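Local coordinates for predicted protein (Acinetobacter sp. RUH2624, PDB 4MEA), which hydrolyses epoxides as a secreted alpha/beta hydrolase of the Cif type and is regarded as a virulence factor, at residues F204-K209 against L223-I227; G46-H50 against Q97-I101; G29-A34 against T70-E75; P76-Y81 against V315-S320; N103-S107 against G241-S245. All coordinates share one frame. Where two conformers were deposited one is given. Residues are numbered along the deposited sequence.

Interaction 1. Residues F204-K209 against L223-I227; sequences FSYFIK and LAELI
Two alpha-helical pieces cross almost at right angles. The axes of F204-K209 and L223-I227 come within 10.4 Å, with 100° between their N-to-C directions. The closest CA pairs are S205-L223 at 6.4 Å and F204-I227 at 6.6 Å. L223 points toward the other helix in the m, t rotamer. Its CD1 lies 3.6 Å from S205 OG, and its CD2 lies 3.9 Å from I208 CG2. The aliphatic part of K209 borders the contact, with CE 4.3 Å from L223 CD1. S205 OG also makes a weak hydrogen bond to N201 O, one turn back in its own helix. Both helices belong to the helical cap inserted between strands 151-157 and 267-272, as in cap-bearing alpha/beta hydrolases of the epoxide hydrolase kind. A224 and E225 turn to helix 13-25 instead. L226 points toward the contact, and its CB is 4.2 Å from I208 CD1. I227 starts sideways, but in the m, t rotamer its CD1 swings inward. That atom lies 3.3 Å from F204 CB and 3.6 Å from S205 N. I227 CG1 is 4.2 Å from I208 CD1, so I208 meets L223, L226 and I227. The F204 ring, chi1 m, also meets the rings of F67 and Y230. Y206 and F207 lie elsewhere on their helix and pack on F188 of the second subunit.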
# COMPACT_ATOMS: atom_id res chain seq x y z
N PHE A 204 11.37 -5.38 6.56
CA PHE A 204 12.47 -4.60 6.00
C PHE A 204 13.42 -5.39 5.10
O PHE A 204 13.94 -4.84 4.12
CB PHE A 204 13.25 -3.88 7.11
CG PHE A 204 12.56 -2.65 7.65
CD1 PHE A 204 12.60 -1.45 6.94
CD2 PHE A 204 11.87 -2.70 8.85
CE1 PHE A 204 11.96 -0.31 7.43
CE2 PHE A 204 11.24 -1.56 9.35
CZ PHE A 204 11.29 -0.36 8.64
N SER A 205 13.68 -6.65 5.42
CA SER A 205 14.51 -7.47 4.53
C SER A 205 13.91 -7.46 3.12
O SER A 205 14.63 -7.25 2.14
CB SER A 205 14.65 -8.91 5.04
OG SER A 205 15.53 -8.98 6.15
N TYR A 206 12.60 -7.67 3.04
CA TYR A 206 11.93 -7.70 1.74
C TYR A 206 11.86 -6.29 1.13
O TYR A 206 12.22 -6.08 -0.03
CB TYR A 206 10.53 -8.31 1.86
CG TYR A 206 9.89 -8.54 0.51
CD1 TYR A 206 10.15 -9.69 -0.22
CD2 TYR A 206 9.06 -7.58 -0.05
CE1 TYR A 206 9.60 -9.89 -1.46
CE2 TYR A 206 8.49 -7.76 -1.29
CZ TYR A 206 8.77 -8.92 -1.99
OH TYR A 206 8.20 -9.10 -3.24
N PHE A 207 11.43 -5.32 1.93
CA PHE A 207 11.34 -3.93 1.48
C PHE A 207 12.69 -3.38 0.96
O PHE A 207 12.77 -2.85 -0.14
CB PHE A 207 10.84 -3.05 2.64
CG PHE A 207 10.62 -1.61 2.28
CD1 PHE A 207 9.37 -1.16 1.89
CD2 PHE A 207 11.66 -0.69 2.36
CE1 PHE A 207 9.17 0.19 1.56
CE2 PHE A 207 11.48 0.64 2.04
CZ PHE A 207 10.23 1.09 1.64
N ILE A 208 13.74 -3.53 1.77
CA ILE A 208 15.07 -3.04 1.38
C ILE A 208 15.61 -3.73 0.12
O ILE A 208 16.08 -3.07 -0.81
CB ILE A 208 16.09 -3.17 2.55
CG1 ILE A 208 15.77 -2.17 3.66
CG2 ILE A 208 17.52 -2.97 2.06
CD1 ILE A 208 16.52 -2.45 4.96
N LYS A 209 15.54 -5.06 0.07
CA LYS A 209 15.99 -5.77 -1.13
C LYS A 209 15.18 -5.39 -2.38
O LYS A 209 15.74 -5.24 -3.46
CB LYS A 209 16.00 -7.28 -0.92
CG LYS A 209 17.26 -7.80 -0.23
CD LYS A 209 17.18 -9.30 -0.12
CE LYS A 209 18.51 -9.90 0.29
NZ LYS A 209 18.38 -11.38 0.38
N LEU A 223 21.61 -6.43 6.88
CA LEU A 223 20.19 -6.15 7.10
C LEU A 223 19.89 -5.96 8.58
O LEU A 223 19.17 -5.03 8.96
CB LEU A 223 19.30 -7.22 6.45
CG LEU A 223 19.24 -7.16 4.91
CD1 LEU A 223 18.58 -8.42 4.32
CD2 LEU A 223 18.53 -5.90 4.41
N ALA A 224 20.43 -6.83 9.43
CA ALA A 224 20.23 -6.69 10.88
C ALA A 224 20.69 -5.32 11.38
O ALA A 224 20.02 -4.70 12.22
CB ALA A 224 20.95 -7.82 11.64
N GLU A 225 21.80 -4.84 10.84
CA GLU A 225 22.33 -3.51 11.20
C GLU A 225 21.44 -2.36 10.72
O GLU A 225 21.27 -1.37 11.43
CB GLU A 225 23.74 -3.32 10.65
CG GLU A 225 24.75 -4.26 11.26
CD GLU A 225 26.14 -4.05 10.70
OE1 GLU A 225 26.33 -3.07 9.95
OE2 GLU A 225 27.03 -4.86 11.03
N LEU A 226 20.89 -2.51 9.52
CA LEU A 226 19.97 -1.51 8.97
C LEU A 226 18.60 -1.52 9.64
O LEU A 226 17.93 -0.48 9.73
CB LEU A 226 19.80 -1.71 7.46
CG LEU A 226 21.08 -1.45 6.67
CD1 LEU A 226 20.91 -1.81 5.20
CD2 LEU A 226 21.47 0.02 6.83
N ILE A 227 18.18 -2.68 10.12
CA ILE A 227 16.83 -2.84 10.65
C ILE A 227 16.73 -2.60 12.15
O ILE A 227 15.70 -2.12 12.64
CB ILE A 227 16.24 -4.21 10.25
CG1 ILE A 227 16.17 -4.29 8.72
CG2 ILE A 227 14.87 -4.40 10.88
CD1 ILE A 227 15.85 -5.69 8.16

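Interaction 2. Residues G46-H50 against Q97-I101; sequences GVKLH and QSGPI
Q97 lays its amide nitrogen NE2 over one face of the H50 imidazole, with Q97 NE2 3.3 Å from H50 CE1. H50 is in the t rotamer; Q97 is m, then t. The polar ends are held from outside: Q97 NE2 bonds to Y33 OH, H50 ND1 to D91, and H50 NE2 to S39. V47-H50 is extended strand, while Q97-I101 has no regular structure. The two run nearly antiparallel, with end-to-end directions 161° apart. The CA register pairs L49 with S98 at 4.3 Å and K48 with G99 at 5.3 Å. G99 N donates to K48 O at 2.8 Å, nearly straight at 168°. One step along, H50 N donates to S98 OG at 2.9 Å, so a serine side chain takes the place of a strand carbonyl. S98 OG is also tied to D91 O. In this alpha/beta hydrolase core, the loop after strand 87-90 thus runs on beside strand 47-54 in the same antiparallel sense, without regular strand geometry. S98 CA makes a CA-H...O contact with K48 O at 3.4 Å. A water donates to K48 O at 3.3 Å and to Q97 O at 2.7 Å. Toward the far end, V47 in the t rotamer points at the loop. Its CG1 is 3.3 Å from G99 O, and its CG2 is 4.5 Å from I101 CG1.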
# COMPACT_ATOMS: atom_id res chain seq x y z
N GLY A 46 13.38 21.46 21.64
CA GLY A 46 12.93 20.45 22.58
C GLY A 46 13.10 19.02 22.09
O GLY A 46 12.66 18.09 22.75
N VAL A 47 13.73 18.86 20.92
CA VAL A 47 13.98 17.53 20.37
C VAL A 47 15.48 17.27 20.41
O VAL A 47 16.27 18.05 19.86
CB VAL A 47 13.47 17.39 18.91
CG1 VAL A 47 13.83 16.01 18.34
CG2 VAL A 47 11.96 17.62 18.83
N LYS A 48 15.88 16.18 21.07
CA LYS A 48 17.28 15.81 21.11
C LYS A 48 17.69 15.06 19.84
O LYS A 48 17.27 13.92 19.60
CB LYS A 48 17.61 14.97 22.35
CG LYS A 48 19.12 14.82 22.58
CD LYS A 48 19.43 14.10 23.88
CE LYS A 48 19.10 14.97 25.09
NZ LYS A 48 19.55 14.31 26.35
N LEU A 49 18.51 15.71 19.02
CA LEU A 49 18.98 15.09 17.78
C LEU A 49 20.35 14.43 17.97
O LEU A 49 21.23 14.97 18.65
CB LEU A 49 19.08 16.14 16.66
CG LEU A 49 17.83 16.93 16.27
CD1 LEU A 49 18.23 18.03 15.31
CD2 LEU A 49 16.77 16.03 15.65
N HIS A 50 20.51 13.26 17.38
CA HIS A 50 21.82 12.62 17.30
C HIS A 50 22.46 12.99 15.97
O HIS A 50 21.79 13.06 14.93
CB HIS A 50 21.70 11.10 17.44
CG HIS A 50 22.97 10.36 17.14
ND1 HIS A 50 23.11 9.53 16.05
CD2 HIS A 50 24.15 10.32 17.80
CE1 HIS A 50 24.32 9.01 16.05
NE2 HIS A 50 24.98 9.48 17.10
N GLN A 97 19.06 7.65 16.48
CA GLN A 97 19.17 7.93 17.91
C GLN A 97 18.58 9.29 18.31
O GLN A 97 18.76 9.75 19.44
CB GLN A 97 20.62 7.79 18.38
CG GLN A 97 21.12 6.36 18.21
CD GLN A 97 22.60 6.22 18.50
OE1 GLN A 97 23.01 6.13 19.66
NE2 GLN A 97 23.41 6.20 17.44
N SER A 98 17.87 9.92 17.38
CA SER A 98 17.16 11.16 17.68
C SER A 98 15.83 10.88 18.37
O SER A 98 15.17 9.89 18.07
CB SER A 98 16.91 11.98 16.41
OG SER A 98 18.12 12.49 15.88
N GLY A 99 15.44 11.76 19.29
CA GLY A 99 14.14 11.64 19.96
C GLY A 99 12.97 12.11 19.10
O GLY A 99 13.17 12.82 18.10
N PRO A 100 11.75 11.74 19.49
CA PRO A 100 10.53 11.97 18.70
C PRO A 100 9.97 13.40 18.78
O PRO A 100 10.24 14.15 19.73
CB PRO A 100 9.53 11.00 19.34
CG PRO A 100 9.95 10.95 20.77
CD PRO A 100 11.46 10.99 20.73
N ILE A 101 9.18 13.76 17.78
CA ILE A 101 8.39 14.98 17.82
C ILE A 101 7.09 14.63 18.53
O ILE A 101 6.22 13.96 17.96
CB ILE A 101 8.09 15.52 16.41
CG1 ILE A 101 9.40 15.79 15.67
CG2 ILE A 101 7.22 16.78 16.49
CD1 ILE A 101 9.22 16.47 14.30
O HOH W 1 18.09 11.39 21.51

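Interaction 3. Residues G29-A34 against T70-E75; sequences GQYAYA and TWKMWE
This is a polar contact between two loops. G29-A34 precedes strand 37-44, and T70-E75 leads from strand 61-64 of the alpha/beta hydrolase core into helix 75-81. Both contain short 3-10 turns, at 30-31 and 71-74. The closest CA pair is Q30-K72, at 5.5 Å. G29 (phi/psi 60/-127) accepts at O from A32 N at 3.0 Å. Side chains of the second loop bind backbone atoms of the first and so fasten this N-terminal segment to the core. W71, chi1 p, donates from NE1 to Q30 O at 2.9 Å. K72, chi1 t and chi2 p, donates from NZ to A32 O at 2.9 Å. E75, extended with chi1 and chi2 t, accepts from A34 N through OE2 at 2.8 Å. K72 and E75 are also joined by a salt bridge, NZ to OE1 at 2.7 Å. T70 OG1 accepts from K72 N at 3.2 Å, an ST turn. The Y33 ring lies obliquely to the six-membered ring of W71, centroids 5.2 Å apart and planes at 34°. Y33 OH bonds to Q97. W71 and Y33 pack on V52 of strand 47-54, W74 reaches strand 128-133, A34 touches L79 and W71 touches M78 of helix 75-81.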
# COMPACT_ATOMS: atom_id res chain seq x y z
N GLY A 29 26.56 -1.21 13.30
CA GLY A 29 25.49 -0.48 12.63
C GLY A 29 25.46 1.00 12.95
O GLY A 29 26.47 1.70 12.80
N GLN A 30 24.30 1.49 13.39
CA GLN A 30 24.15 2.93 13.66
C GLN A 30 25.03 3.41 14.81
O GLN A 30 25.25 4.61 14.97
CB GLN A 30 22.68 3.30 13.93
CG GLN A 30 22.07 2.68 15.20
CD GLN A 30 20.71 3.27 15.54
OE1 GLN A 30 20.42 4.42 15.21
NE2 GLN A 30 19.87 2.47 16.20
N TYR A 31 25.54 2.47 15.59
CA TYR A 31 26.35 2.82 16.76
C TYR A 31 27.84 2.79 16.45
O TYR A 31 28.66 3.11 17.30
CB TYR A 31 26.06 1.86 17.93
CG TYR A 31 24.59 1.66 18.21
CD1 TYR A 31 23.86 2.61 18.91
CD2 TYR A 31 23.94 0.50 17.79
CE1 TYR A 31 22.50 2.43 19.17
CE2 TYR A 31 22.59 0.30 18.06
CZ TYR A 31 21.87 1.27 18.74
OH TYR A 31 20.54 1.09 19.01
N ALA A 32 28.18 2.38 15.23
CA ALA A 32 29.58 2.27 14.83
C ALA A 32 30.01 3.48 14.00
O ALA A 32 29.44 3.75 12.95
CB ALA A 32 29.83 0.98 14.05
N TYR A 33 31.01 4.21 14.48
CA TYR A 33 31.53 5.40 13.82
C TYR A 33 33.03 5.21 13.53
O TYR A 33 33.77 4.87 14.46
CB TYR A 33 31.33 6.62 14.73
CG TYR A 33 30.05 6.56 15.55
CD1 TYR A 33 28.82 6.85 14.98
CD2 TYR A 33 30.08 6.22 16.90
CE1 TYR A 33 27.64 6.79 15.72
CE2 TYR A 33 28.90 6.16 17.65
CZ TYR A 33 27.69 6.45 17.05
OH TYR A 33 26.52 6.39 17.76
N ALA A 34 33.48 5.44 12.30
CA ALA A 34 34.89 5.24 11.97
C ALA A 34 35.80 6.29 12.59
O ALA A 34 35.35 7.38 12.96
CB ALA A 34 35.07 5.19 10.46
N THR A 70 19.84 5.64 8.68
CA THR A 70 20.16 6.61 9.72
C THR A 70 21.34 7.41 9.18
O THR A 70 21.69 7.27 8.00
CB THR A 70 20.55 5.95 11.06
OG1 THR A 70 21.77 5.22 10.90
CG2 THR A 70 19.46 5.02 11.55
N TRP A 71 21.97 8.24 10.01
CA TRP A 71 23.20 8.94 9.64
C TRP A 71 24.17 7.96 8.96
O TRP A 71 24.91 8.34 8.05
CB TRP A 71 23.88 9.53 10.90
CG TRP A 71 24.58 8.46 11.66
CD1 TRP A 71 24.06 7.66 12.63
CD2 TRP A 71 25.93 8.00 11.44
NE1 TRP A 71 25.00 6.75 13.05
CE2 TRP A 71 26.15 6.93 12.33
CE3 TRP A 71 26.96 8.39 10.58
CZ2 TRP A 71 27.37 6.25 12.38
CZ3 TRP A 71 28.17 7.72 10.64
CH2 TRP A 71 28.36 6.66 11.52
N LYS A 72 24.17 6.72 9.43
CA LYS A 72 25.12 5.68 9.00
C LYS A 72 25.22 5.52 7.48
O LYS A 72 26.27 5.14 6.97
CB LYS A 72 24.75 4.34 9.64
CG LYS A 72 25.68 3.16 9.30
CD LYS A 72 27.04 3.31 9.97
CE LYS A 72 27.85 2.02 9.87
NZ LYS A 72 29.13 2.15 10.60
N MET A 73 24.14 5.83 6.75
CA MET A 73 24.15 5.62 5.31
C MET A 73 25.19 6.51 4.65
O MET A 73 25.66 6.21 3.56
CB MET A 73 22.76 5.88 4.69
CG MET A 73 22.30 7.35 4.69
SD MET A 73 20.97 7.62 3.48
CE MET A 73 21.89 7.69 1.94
N TRP A 74 25.57 7.58 5.32
CA TRP A 74 26.49 8.55 4.74
C TRP A 74 27.97 8.28 5.05
O TRP A 74 28.85 8.89 4.44
CB TRP A 74 26.12 9.96 5.19
CG TRP A 74 24.71 10.36 4.86
CD1 TRP A 74 23.67 10.56 5.74
CD2 TRP A 74 24.18 10.63 3.55
NE1 TRP A 74 22.53 10.93 5.05
CE2 TRP A 74 22.82 10.98 3.71
CE3 TRP A 74 24.72 10.60 2.26
CZ2 TRP A 74 21.99 11.30 2.63
CZ3 TRP A 74 23.90 10.93 1.19
CH2 TRP A 74 22.55 11.27 1.38
N GLU A 75 28.25 7.36 5.96
CA GLU A 75 29.61 7.19 6.49
C GLU A 75 30.73 7.14 5.43
O GLU A 75 31.75 7.83 5.57
CB GLU A 75 29.70 5.99 7.44
CG GLU A 75 31.00 5.93 8.24
CD GLU A 75 31.09 4.73 9.17
OE1 GLU A 75 30.53 3.67 8.83
OE2 GLU A 75 31.70 4.86 10.25

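Interaction 4. Residues P76-Y81 against V315-S320; sequences PVMLSY and VEKSLS
Both segments are alpha-helical. The axes of P76-Y81 and V315-S320 approach to 10.9 Å, with a signed crossing angle of -51°. The closest CA pair is V77-E316, at 6.4 Å. E316, chi1 m and chi2 t, is a knob in the hole formed by P76, V77, S80 and Y81. Its OE1 lies 3.5 Å from P76 O, 3.7 Å from V77 CA and 3.2 Å from S80 OG. A water donates to S80 OG at 2.7 Å and to E316 OE2 at 3.3 Å. V77, in the t rotamer, makes two apolar contacts: CG1 to L319 CD1 at 4.2 Å and CG2 to V315 CG1 at 4.4 Å. Y81, chi1 m, reaches across with its ring edge, CE2 4.4 Å from L319 CD1. Its OH lies 2.9 Å from both E316 O and S320 OG, and S320 OG in turn donates to E316 O at 3.0 Å. Helices 75-81 and 307-323 both pack on the central sheet of the alpha/beta hydrolase core: V77 touches F63, and L319 touches M268 and L270. Apolar packing thus continues into the sheet core. The E316 carboxylate, S80 OG and the water lie at the more exposed side, whereas Y81 brings its hydroxyl across from a buried position.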
# COMPACT_ATOMS: atom_id res chain seq x y z
N PRO A 76 30.57 6.32 4.39
CA PRO A 76 31.68 6.25 3.43
C PRO A 76 31.94 7.57 2.71
O PRO A 76 33.09 7.89 2.42
CB PRO A 76 31.26 5.14 2.45
CG PRO A 76 29.81 4.91 2.70
CD PRO A 76 29.53 5.31 4.11
N VAL A 77 30.89 8.34 2.44
CA VAL A 77 31.04 9.66 1.82
C VAL A 77 31.67 10.64 2.79
O VAL A 77 32.52 11.45 2.40
CB VAL A 77 29.68 10.23 1.35
CG1 VAL A 77 29.88 11.59 0.67
CG2 VAL A 77 28.98 9.25 0.41
N MET A 78 31.25 10.57 4.05
CA MET A 78 31.80 11.41 5.10
C MET A 78 33.30 11.20 5.21
O MET A 78 34.07 12.15 5.30
CB MET A 78 31.12 11.10 6.43
CG MET A 78 29.67 11.54 6.49
SD MET A 78 28.86 10.97 8.00
CE MET A 78 29.44 12.13 9.25
N LEU A 79 33.72 9.93 5.21
CA LEU A 79 35.14 9.61 5.32
C LEU A 79 35.91 10.14 4.12
O LEU A 79 37.04 10.62 4.25
CB LEU A 79 35.33 8.10 5.50
CG LEU A 79 34.85 7.55 6.85
CD1 LEU A 79 34.94 6.04 6.89
CD2 LEU A 79 35.65 8.16 7.98
N SER A 80 35.28 10.08 2.95
CA SER A 80 35.89 10.53 1.71
C SER A 80 36.11 12.04 1.68
O SER A 80 37.04 12.52 1.05
CB SER A 80 35.03 10.12 0.51
OG SER A 80 34.97 8.71 0.38
N TYR A 81 35.24 12.78 2.36
CA TYR A 81 35.28 14.24 2.28
C TYR A 81 35.93 14.94 3.49
O TYR A 81 36.29 16.12 3.40
CB TYR A 81 33.88 14.81 2.06
CG TYR A 81 33.26 14.46 0.72
CD1 TYR A 81 34.03 13.93 -0.31
CD2 TYR A 81 31.91 14.65 0.49
CE1 TYR A 81 33.47 13.61 -1.54
CE2 TYR A 81 31.34 14.34 -0.74
CZ TYR A 81 32.12 13.82 -1.75
OH TYR A 81 31.54 13.51 -2.96
N VAL A 315 27.94 7.98 -6.34
CA VAL A 315 27.43 9.08 -5.54
C VAL A 315 28.53 10.13 -5.32
O VAL A 315 28.32 11.32 -5.54
CB VAL A 315 26.89 8.60 -4.16
CG1 VAL A 315 26.57 9.79 -3.26
CG2 VAL A 315 25.66 7.71 -4.32
N GLU A 316 29.69 9.66 -4.87
CA GLU A 316 30.81 10.55 -4.56
C GLU A 316 31.24 11.36 -5.78
O GLU A 316 31.42 12.58 -5.71
CB GLU A 316 31.98 9.75 -3.96
CG GLU A 316 31.72 9.30 -2.53
CD GLU A 316 32.54 8.09 -2.09
OE1 GLU A 316 32.26 7.56 -0.99
OE2 GLU A 316 33.45 7.66 -2.84
N LYS A 317 31.39 10.67 -6.91
CA LYS A 317 31.75 11.35 -8.15
C LYS A 317 30.71 12.40 -8.52
O LYS A 317 31.06 13.53 -8.88
CB LYS A 317 31.96 10.36 -9.29
CG LYS A 317 32.38 11.04 -10.59
CD LYS A 317 32.93 10.05 -11.61
CE LYS A 317 33.39 10.79 -12.87
NZ LYS A 317 34.14 9.90 -13.80
N SER A 318 29.43 12.05 -8.43
CA SER A 318 28.35 12.98 -8.75
C SER A 318 28.31 14.18 -7.80
O SER A 318 28.15 15.32 -8.24
CB SER A 318 26.99 12.27 -8.74
OG SER A 318 26.96 11.18 -9.64
N LEU A 319 28.45 13.93 -6.51
CA LEU A 319 28.46 15.03 -5.55
C LEU A 319 29.71 15.91 -5.71
O LEU A 319 29.63 17.14 -5.66
CB LEU A 319 28.37 14.51 -4.11
CG LEU A 319 27.11 13.79 -3.63
CD1 LEU A 319 27.37 13.19 -2.26
CD2 LEU A 319 25.89 14.72 -3.59
N SER A 320 30.87 15.28 -5.89
CA SER A 320 32.12 16.03 -6.02
C SER A 320 32.10 16.97 -7.22
O SER A 320 32.51 18.13 -7.12
CB SER A 320 33.32 15.08 -6.11
OG SER A 320 33.53 14.46 -4.85
O HOH W 2 36.40 7.26 -1.45

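Interaction 5. Residues N103-S107 against G241-S245; sequences NDDYS and GYYRS
D104 and R244 form a two-pronged salt bridge. R244 NH2 donates to D104 OD1 at 2.9 Å, and R244 NE to D104 OD2 at 3.1 Å, so the carboxylate meets the guanidinium at its edge. R244 NH2 also bonds to K237 O. Y106 N makes a weak hydrogen bond to S245 OG at 3.1 Å. One water bridges D104 O (2.7 Å) and S245 OG (3.0 Å). Another takes a proton from S245 OG (2.8 Å) and donates to D105 OD1 (2.9 Å). A third donates to Y106 O (2.9 Å) and Y242 O (2.8 Å). The closest CA pairs are Y106-Y242 at 4.9 Å and S107-S245 at 5.0 Å. Y106 and Y242 both have chi1 m. Y106 CB sits over the Y242 ring in a CH-pi contact, 4.1 Å from the centroid. The rings are oblique, centroids 4.8 Å apart. A CB on G241 would clash with Y106 CD2, so glycine lets the ring in. N103-S107 is non-regular, with D104 at positive phi (68/15) and Asx turns at N103 and D105. S107 occupies the N-cap position of helix 108-123. G241-R244 ends helix 233-244. The arrangement joins the cap of a cap-bearing alpha/beta hydrolase to a loop of its core.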
# COMPACT_ATOMS: atom_id res chain seq x y z
N ASN A 103 4.27 16.03 19.47
CA ASN A 103 2.93 16.34 18.96
C ASN A 103 2.64 15.72 17.59
O ASN A 103 1.60 15.99 16.98
CB ASN A 103 2.66 17.85 18.94
CG ASN A 103 3.38 18.57 17.82
OD1 ASN A 103 4.26 18.01 17.16
ND2 ASN A 103 3.02 19.83 17.60
N ASP A 104 3.56 14.88 17.13
CA ASP A 104 3.37 14.10 15.91
C ASP A 104 3.35 14.96 14.64
O ASP A 104 2.94 14.50 13.58
CB ASP A 104 2.09 13.26 15.99
CG ASP A 104 2.15 12.02 15.12
OD1 ASP A 104 3.24 11.41 15.03
OD2 ASP A 104 1.11 11.65 14.53
N ASP A 105 3.80 16.21 14.76
CA ASP A 105 3.92 17.07 13.58
C ASP A 105 5.25 16.84 12.86
O ASP A 105 6.25 17.52 13.12
CB ASP A 105 3.73 18.56 13.93
CG ASP A 105 3.88 19.45 12.72
OD1 ASP A 105 3.82 18.93 11.59
OD2 ASP A 105 4.07 20.67 12.89
N TYR A 106 5.25 15.84 11.98
CA TYR A 106 6.41 15.52 11.16
C TYR A 106 6.27 16.11 9.77
O TYR A 106 6.75 15.54 8.78
CB TYR A 106 6.60 14.00 11.07
CG TYR A 106 7.08 13.36 12.36
CD1 TYR A 106 8.42 13.35 12.68
CD2 TYR A 106 6.18 12.78 13.26
CE1 TYR A 106 8.88 12.79 13.86
CE2 TYR A 106 6.63 12.20 14.44
CZ TYR A 106 7.99 12.21 14.73
OH TYR A 106 8.48 11.66 15.90
N SER A 107 5.59 17.26 9.68
CA SER A 107 5.52 17.98 8.41
C SER A 107 6.86 18.63 8.07
O SER A 107 7.65 18.95 8.97
CB SER A 107 4.41 19.03 8.42
OG SER A 107 4.71 20.12 9.28
N GLY A 241 5.07 8.78 11.18
CA GLY A 241 4.61 10.15 11.33
C GLY A 241 4.91 11.00 10.10
O GLY A 241 4.10 11.85 9.71
N TYR A 242 6.08 10.79 9.48
CA TYR A 242 6.42 11.53 8.26
C TYR A 242 5.38 11.27 7.19
O TYR A 242 5.02 12.17 6.43
CB TYR A 242 7.83 11.17 7.75
CG TYR A 242 8.93 11.70 8.64
CD1 TYR A 242 9.49 12.95 8.40
CD2 TYR A 242 9.37 10.98 9.75
CE1 TYR A 242 10.49 13.46 9.23
CE2 TYR A 242 10.35 11.49 10.59
CZ TYR A 242 10.91 12.73 10.32
OH TYR A 242 11.88 13.24 11.15
N TYR A 243 4.88 10.03 7.16
CA TYR A 243 3.92 9.64 6.15
C TYR A 243 2.52 10.18 6.45
O TYR A 243 1.83 10.65 5.54
CB TYR A 243 3.95 8.12 5.91
CG TYR A 243 5.25 7.69 5.28
CD1 TYR A 243 5.41 7.68 3.90
CD2 TYR A 243 6.36 7.36 6.07
CE1 TYR A 243 6.63 7.33 3.31
CE2 TYR A 243 7.58 7.00 5.49
CZ TYR A 243 7.70 6.99 4.12
OH TYR A 243 8.91 6.64 3.53
N ARG A 244 2.11 10.12 7.71
CA ARG A 244 0.84 10.75 8.13
C ARG A 244 0.86 12.25 7.83
O ARG A 244 -0.17 12.85 7.51
CB ARG A 244 0.60 10.56 9.64
CG ARG A 244 0.41 9.13 10.07
CD ARG A 244 0.02 9.03 11.55
NE ARG A 244 1.11 9.34 12.49
CZ ARG A 244 2.05 8.48 12.87
NH1 ARG A 244 2.08 7.25 12.37
NH2 ARG A 244 2.98 8.86 13.75
N SER A 245 2.04 12.84 7.95
CA SER A 245 2.19 14.28 7.79
C SER A 245 2.41 14.73 6.35
O SER A 245 2.60 15.91 6.10
CB SER A 245 3.35 14.80 8.65
OG SER A 245 3.01 14.81 10.02
O HOH W 3 2.05 12.66 11.87
O HOH W 4 1.75 17.27 10.48
O HOH W 5 5.70 14.86 6.19

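How the interactions relate
Along the chain the contacts open in the order 3, 2, 4, 5, 1. Interactions 2 and 3 interlock: their segments alternate, and Q97 NE2 of interaction 2 meets Y33 OH of interaction 3. Interactions 3 and 4 share the passage from loop into helix 75-81, with centres about 15 Å apart, and touch through A34 and L79. Interaction 5 joins interaction 2 through Y106 OH and I101 N; their centres are about 14 Å apart. Interaction 1 lies wholly in the cap and touches interaction 3 through E225 and G29. Interactions 4 and 5 lie farthest apart, about 30 Å between centres. Together they link cap, N-terminal strands and sheet-covering helices. Interactions 1 and 5 also touch the second subunit.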